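Local coordinates for nitrite oxidoreductase subunit A (Kuenenia stuttgartiensis, PDB 7B04), which belongs to the molybdopterin oxidoreductase family and carries an iron-sulfur cluster, a molybdenum atom and two MD1 groups, at residues V233-N244 with F581-V589. Residues are numbered along the deposited sequence; the frame is centred on the assembly and turned at random.
With MD1 (phosphoric acid 4-(2-amino-4-oxo-3,4,5,6,-tetrahydro-pteridin-6-yl)-2-hydroxy-3,4-dimercapto-but-3-en-yl ester guanylate ester), chain C.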
# COMPACT_ATOMS: atom_id res chain seq x y z
N VAL B 233 -6.21 -23.37 -2.42
CA VAL B 233 -6.26 -24.56 -1.57
C VAL B 233 -5.60 -25.75 -2.25
O VAL B 233 -4.84 -26.50 -1.63
CB VAL B 233 -7.71 -24.86 -1.16
CG1 VAL B 233 -7.77 -26.12 -0.32
CG2 VAL B 233 -8.31 -23.68 -0.41
N ILE B 234 -5.89 -25.94 -3.54
CA ILE B 234 -5.34 -27.07 -4.26
C ILE B 234 -3.84 -26.91 -4.45
O ILE B 234 -3.06 -27.84 -4.20
CB ILE B 234 -6.06 -27.24 -5.61
CG1 ILE B 234 -7.57 -27.23 -5.39
CG2 ILE B 234 -5.65 -28.54 -6.27
CD1 ILE B 234 -8.07 -28.38 -4.54
N GLY B 235 -3.41 -25.72 -4.87
CA GLY B 235 -2.01 -25.50 -5.17
C GLY B 235 -1.11 -25.34 -3.96
O GLY B 235 0.04 -25.79 -3.97
N LYS B 236 -1.62 -24.71 -2.90
CA LYS B 236 -0.79 -24.42 -1.73
C LYS B 236 -1.05 -25.34 -0.55
O LYS B 236 -0.10 -25.90 0.01
CB LYS B 236 -0.93 -22.95 -1.34
CG LYS B 236 -0.45 -21.98 -2.44
CD LYS B 236 -1.60 -21.26 -3.13
CE LYS B 236 -1.14 -20.49 -4.38
NZ LYS B 236 -0.43 -21.34 -5.38
N TYR B 237 -2.32 -25.50 -0.12
CA TYR B 237 -2.56 -26.51 0.92
C TYR B 237 -2.29 -27.92 0.43
O TYR B 237 -2.25 -28.85 1.24
CB TYR B 237 -3.98 -26.47 1.49
CG TYR B 237 -4.18 -25.54 2.67
CD1 TYR B 237 -5.12 -24.53 2.64
CD2 TYR B 237 -3.40 -25.67 3.82
CE1 TYR B 237 -5.30 -23.68 3.72
CE2 TYR B 237 -3.57 -24.82 4.91
CZ TYR B 237 -4.53 -23.82 4.84
OH TYR B 237 -4.72 -22.97 5.90
N GLY B 238 -2.11 -28.11 -0.88
CA GLY B 238 -1.65 -29.39 -1.39
C GLY B 238 -0.34 -29.84 -0.78
O GLY B 238 -0.02 -31.03 -0.83
N MET B 239 0.43 -28.91 -0.21
CA MET B 239 1.65 -29.28 0.50
C MET B 239 1.33 -30.17 1.69
O MET B 239 2.08 -31.11 1.99
CB MET B 239 2.39 -28.03 0.95
CG MET B 239 3.74 -28.30 1.60
SD MET B 239 4.92 -28.99 0.43
CE MET B 239 5.26 -27.55 -0.58
N TYR B 240 0.23 -29.90 2.39
CA TYR B 240 -0.19 -30.77 3.48
C TYR B 240 -0.54 -32.16 2.97
O TYR B 240 -0.32 -33.16 3.67
CB TYR B 240 -1.37 -30.17 4.24
CG TYR B 240 -1.04 -28.94 5.05
CD1 TYR B 240 0.27 -28.48 5.16
CD2 TYR B 240 -2.04 -28.24 5.72
CE1 TYR B 240 0.57 -27.35 5.90
CE2 TYR B 240 -1.74 -27.12 6.47
CZ TYR B 240 -0.44 -26.68 6.56
OH TYR B 240 -0.16 -25.56 7.30
N ARG B 241 -1.09 -32.25 1.75
CA ARG B 241 -1.32 -33.55 1.13
C ARG B 241 -0.01 -34.23 0.80
O ARG B 241 0.13 -35.45 0.98
CB ARG B 241 -2.18 -33.37 -0.12
CG ARG B 241 -2.68 -34.66 -0.74
CD ARG B 241 -3.50 -34.36 -1.99
NE ARG B 241 -4.03 -35.56 -2.61
CZ ARG B 241 -5.22 -36.08 -2.34
NH1 ARG B 241 -6.01 -35.51 -1.45
NH2 ARG B 241 -5.63 -37.19 -2.96
N PHE B 242 0.98 -33.47 0.32
CA PHE B 242 2.29 -34.03 0.04
C PHE B 242 2.93 -34.60 1.30
O PHE B 242 3.50 -35.70 1.28
CB PHE B 242 3.20 -32.96 -0.58
CG PHE B 242 4.56 -33.47 -0.96
CD1 PHE B 242 4.74 -34.21 -2.12
CD2 PHE B 242 5.66 -33.21 -0.16
CE1 PHE B 242 5.99 -34.67 -2.48
CE2 PHE B 242 6.91 -33.67 -0.51
CZ PHE B 242 7.08 -34.40 -1.67
N ASN B 243 2.81 -33.85 2.37
CA ASN B 243 3.35 -34.25 3.68
C ASN B 243 2.67 -35.56 4.08
O ASN B 243 3.32 -36.43 4.61
CB ASN B 243 2.96 -33.20 4.70
CG ASN B 243 3.81 -31.97 4.57
OD1 ASN B 243 4.88 -32.05 4.01
ND2 ASN B 243 3.35 -30.86 5.09
N ASN B 244 1.39 -35.66 3.83
CA ASN B 244 0.66 -36.89 4.18
C ASN B 244 1.20 -38.06 3.37
O ASN B 244 1.39 -39.11 3.93
CB ASN B 244 -0.83 -36.69 3.94
CG ASN B 244 -1.62 -37.81 4.55
OD1 ASN B 244 -1.08 -38.63 5.25
ND2 ASN B 244 -2.90 -37.87 4.25
N PHE B 581 -12.40 -29.86 4.87
CA PHE B 581 -11.01 -29.64 4.51
C PHE B 581 -10.18 -30.91 4.63
O PHE B 581 -9.18 -31.07 3.93
CB PHE B 581 -10.44 -28.53 5.39
CG PHE B 581 -9.04 -28.11 5.03
CD1 PHE B 581 -8.81 -27.36 3.89
CD2 PHE B 581 -7.97 -28.46 5.83
CE1 PHE B 581 -7.52 -26.97 3.56
CE2 PHE B 581 -6.69 -28.07 5.51
CZ PHE B 581 -6.47 -27.32 4.37
N TYR B 582 -10.59 -31.84 5.51
CA TYR B 582 -9.85 -33.09 5.67
C TYR B 582 -9.87 -33.92 4.40
O TYR B 582 -8.98 -34.75 4.19
CB TYR B 582 -10.42 -33.90 6.84
CG TYR B 582 -10.22 -33.28 8.20
CD1 TYR B 582 -8.95 -33.20 8.77
CD2 TYR B 582 -11.29 -32.78 8.92
CE1 TYR B 582 -8.76 -32.63 10.01
CE2 TYR B 582 -11.11 -32.21 10.17
CZ TYR B 582 -9.84 -32.14 10.71
OH TYR B 582 -9.67 -31.58 11.95
N GLY B 583 -10.89 -33.74 3.56
CA GLY B 583 -10.96 -34.51 2.32
C GLY B 583 -9.75 -34.28 1.43
O GLY B 583 -9.27 -35.21 0.77
N TRP B 584 -9.25 -33.05 1.39
CA TRP B 584 -8.10 -32.73 0.55
C TRP B 584 -6.78 -33.06 1.23
O TRP B 584 -5.87 -33.62 0.59
CB TRP B 584 -8.15 -31.25 0.15
CG TRP B 584 -6.91 -30.74 -0.51
CD1 TRP B 584 -6.10 -29.74 -0.06
CD2 TRP B 584 -6.36 -31.18 -1.75
NE1 TRP B 584 -5.07 -29.54 -0.94
CE2 TRP B 584 -5.20 -30.41 -1.99
CE3 TRP B 584 -6.72 -32.15 -2.69
CZ2 TRP B 584 -4.41 -30.58 -3.12
CZ3 TRP B 584 -5.93 -32.32 -3.81
CH2 TRP B 584 -4.78 -31.54 -4.01
N VAL B 585 -6.64 -32.73 2.51
CA VAL B 585 -5.35 -32.85 3.19
C VAL B 585 -5.21 -34.12 4.03
O VAL B 585 -4.08 -34.53 4.31
CB VAL B 585 -5.08 -31.61 4.08
CG1 VAL B 585 -5.05 -30.35 3.23
CG2 VAL B 585 -6.12 -31.51 5.18
N ALA B 586 -6.32 -34.74 4.44
CA ALA B 586 -6.27 -35.90 5.32
C ALA B 586 -6.92 -37.12 4.68
O ALA B 586 -7.45 -37.99 5.38
CB ALA B 586 -6.92 -35.59 6.66
N GLU B 587 -6.89 -37.20 3.35
CA GLU B 587 -7.35 -38.40 2.67
C GLU B 587 -6.37 -39.53 2.92
O GLU B 587 -5.16 -39.31 3.02
CB GLU B 587 -7.49 -38.13 1.17
CG GLU B 587 -8.57 -38.94 0.48
CD GLU B 587 -8.29 -39.14 -1.00
OE1 GLU B 587 -7.16 -39.57 -1.34
OE2 GLU B 587 -9.19 -38.87 -1.82
N ASP B 588 -6.89 -40.75 3.04
CA ASP B 588 -6.04 -41.90 3.31
C ASP B 588 -5.07 -42.10 2.14
O ASP B 588 -5.50 -42.38 1.02
CB ASP B 588 -6.87 -43.15 3.55
CG ASP B 588 -6.07 -44.28 4.18
OD1 ASP B 588 -4.83 -44.17 4.23
OD2 ASP B 588 -6.67 -45.27 4.63
N VAL B 589 -3.78 -41.95 2.42
CA VAL B 589 -2.77 -42.07 1.38
C VAL B 589 -2.76 -43.47 0.79
O VAL B 589 -2.64 -43.64 -0.43
CB VAL B 589 -1.39 -41.69 1.94
CG1 VAL B 589 -0.30 -41.98 0.93
CG2 VAL B 589 -1.37 -40.23 2.32
PB MD1 C . 4.32 -14.38 4.22
O3B MD1 C . 4.25 -13.02 3.29
O1B MD1 C . 5.72 -14.93 4.15
O2B MD1 C . 3.36 -15.40 3.66
O3A MD1 C . 3.92 -14.09 5.79
C10 MD1 C . 3.17 -12.97 6.18
C11 MD1 C . 3.71 -12.45 7.54
O11 MD1 C . 4.74 -11.24 7.27
C12 MD1 C . 2.71 -12.10 8.35
S12 MD1 C . 1.01 -12.14 7.71
C13 MD1 C . 2.84 -11.66 9.84
S13 MD1 C . 1.26 -11.25 10.63
C14 MD1 C . 4.04 -11.51 10.66
N15 MD1 C . 4.22 -9.94 10.86
C16 MD1 C . 5.48 -9.51 11.32
C15 MD1 C . 5.63 -8.10 11.78
O14 MD1 C . 4.70 -7.37 11.76
N17 MD1 C . 6.95 -7.62 12.27
C17 MD1 C . 8.17 -8.57 12.29
N16 MD1 C . 9.45 -8.09 12.76
N18 MD1 C . 8.03 -10.00 11.82
C20 MD1 C . 6.76 -10.49 11.35
N8 MD1 C . 6.68 -11.82 10.93
C7 MD1 C . 5.28 -12.29 10.32
PA MD1 C . 4.43 -13.04 1.65
O1A MD1 C . 3.70 -11.87 1.03
O2A MD1 C . 5.89 -12.93 1.35
O5' MD1 C . 3.93 -14.44 0.94
C5' MD1 C . 3.84 -14.42 -0.46
C4' MD1 C . 5.12 -15.05 -1.11
O4' MD1 C . 4.70 -16.12 -2.16
C1' MD1 C . 4.88 -15.43 -3.54
N9 MD1 C . 3.68 -15.61 -4.40
C4 MD1 C . 3.37 -16.82 -4.82
N3 MD1 C . 4.03 -18.13 -4.60
C2 MD1 C . 3.46 -19.33 -5.20
N2 MD1 C . 4.11 -20.61 -4.98
N1 MD1 C . 2.27 -19.26 -6.00
C6 MD1 C . 1.64 -18.00 -6.21
O6 MD1 C . 0.66 -17.93 -6.87
C5 MD1 C . 2.24 -16.74 -5.58
N7 MD1 C . 1.87 -15.46 -5.61
C8 MD1 C . 2.76 -14.75 -4.87
C2' MD1 C . 5.10 -14.20 -3.30
O2' MD1 C . 6.03 -13.65 -4.27
C3' MD1 C . 5.76 -14.17 -1.78
O3' MD1 C . 7.17 -14.52 -1.87
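Arg241 and Val585 mark the closest backbone approach, 4.6 Å between their CA atoms, where the early turns of helix 238-254 pass the short helix 582-585. The indole of Trp584 is sandwiched between Ile234 and Arg241. Over one face of its six-membered ring lies Arg241 CD, 3.8 Å from the centroid and offset toward the rim; over the opposite face sits Ile234 CD1. Its NE1 edge points at the backbone of Tyr237 and Gly238. Arg241 is extended, CG anti to the backbone N (chi1 -171°), which carries its guanidinium across the indole with the two planes only 17° apart. From there NH1 gives a hydrogen bond of 2.8 Å to Trp584 O, and NH2 reaches Glu587 OE1 at 3.3 Å in a salt bridge whose hydrogen bond is weak. Phe581 meets Tyr237 in a T-shaped stack: its CZ edge points at the centre of the tyrosine face, centroids 4.7 Å apart. Val585 CG1 packs on CB of Tyr240, and the hydroxyl of that tyrosine is hydrogen-bonded to Trp267 O. Further along, Val589 CG2 lies against the Asn244 amide, whose OD1 accepts a hydrogen bond from Arg608 N. This buried packing joins the start of helix 238-254 to the short helix 582-585, far apart in sequence, within the molybdopterin oxidoreductase fold, next to the pocket of the MD1 whose N1 is nearest Lys236 NZ.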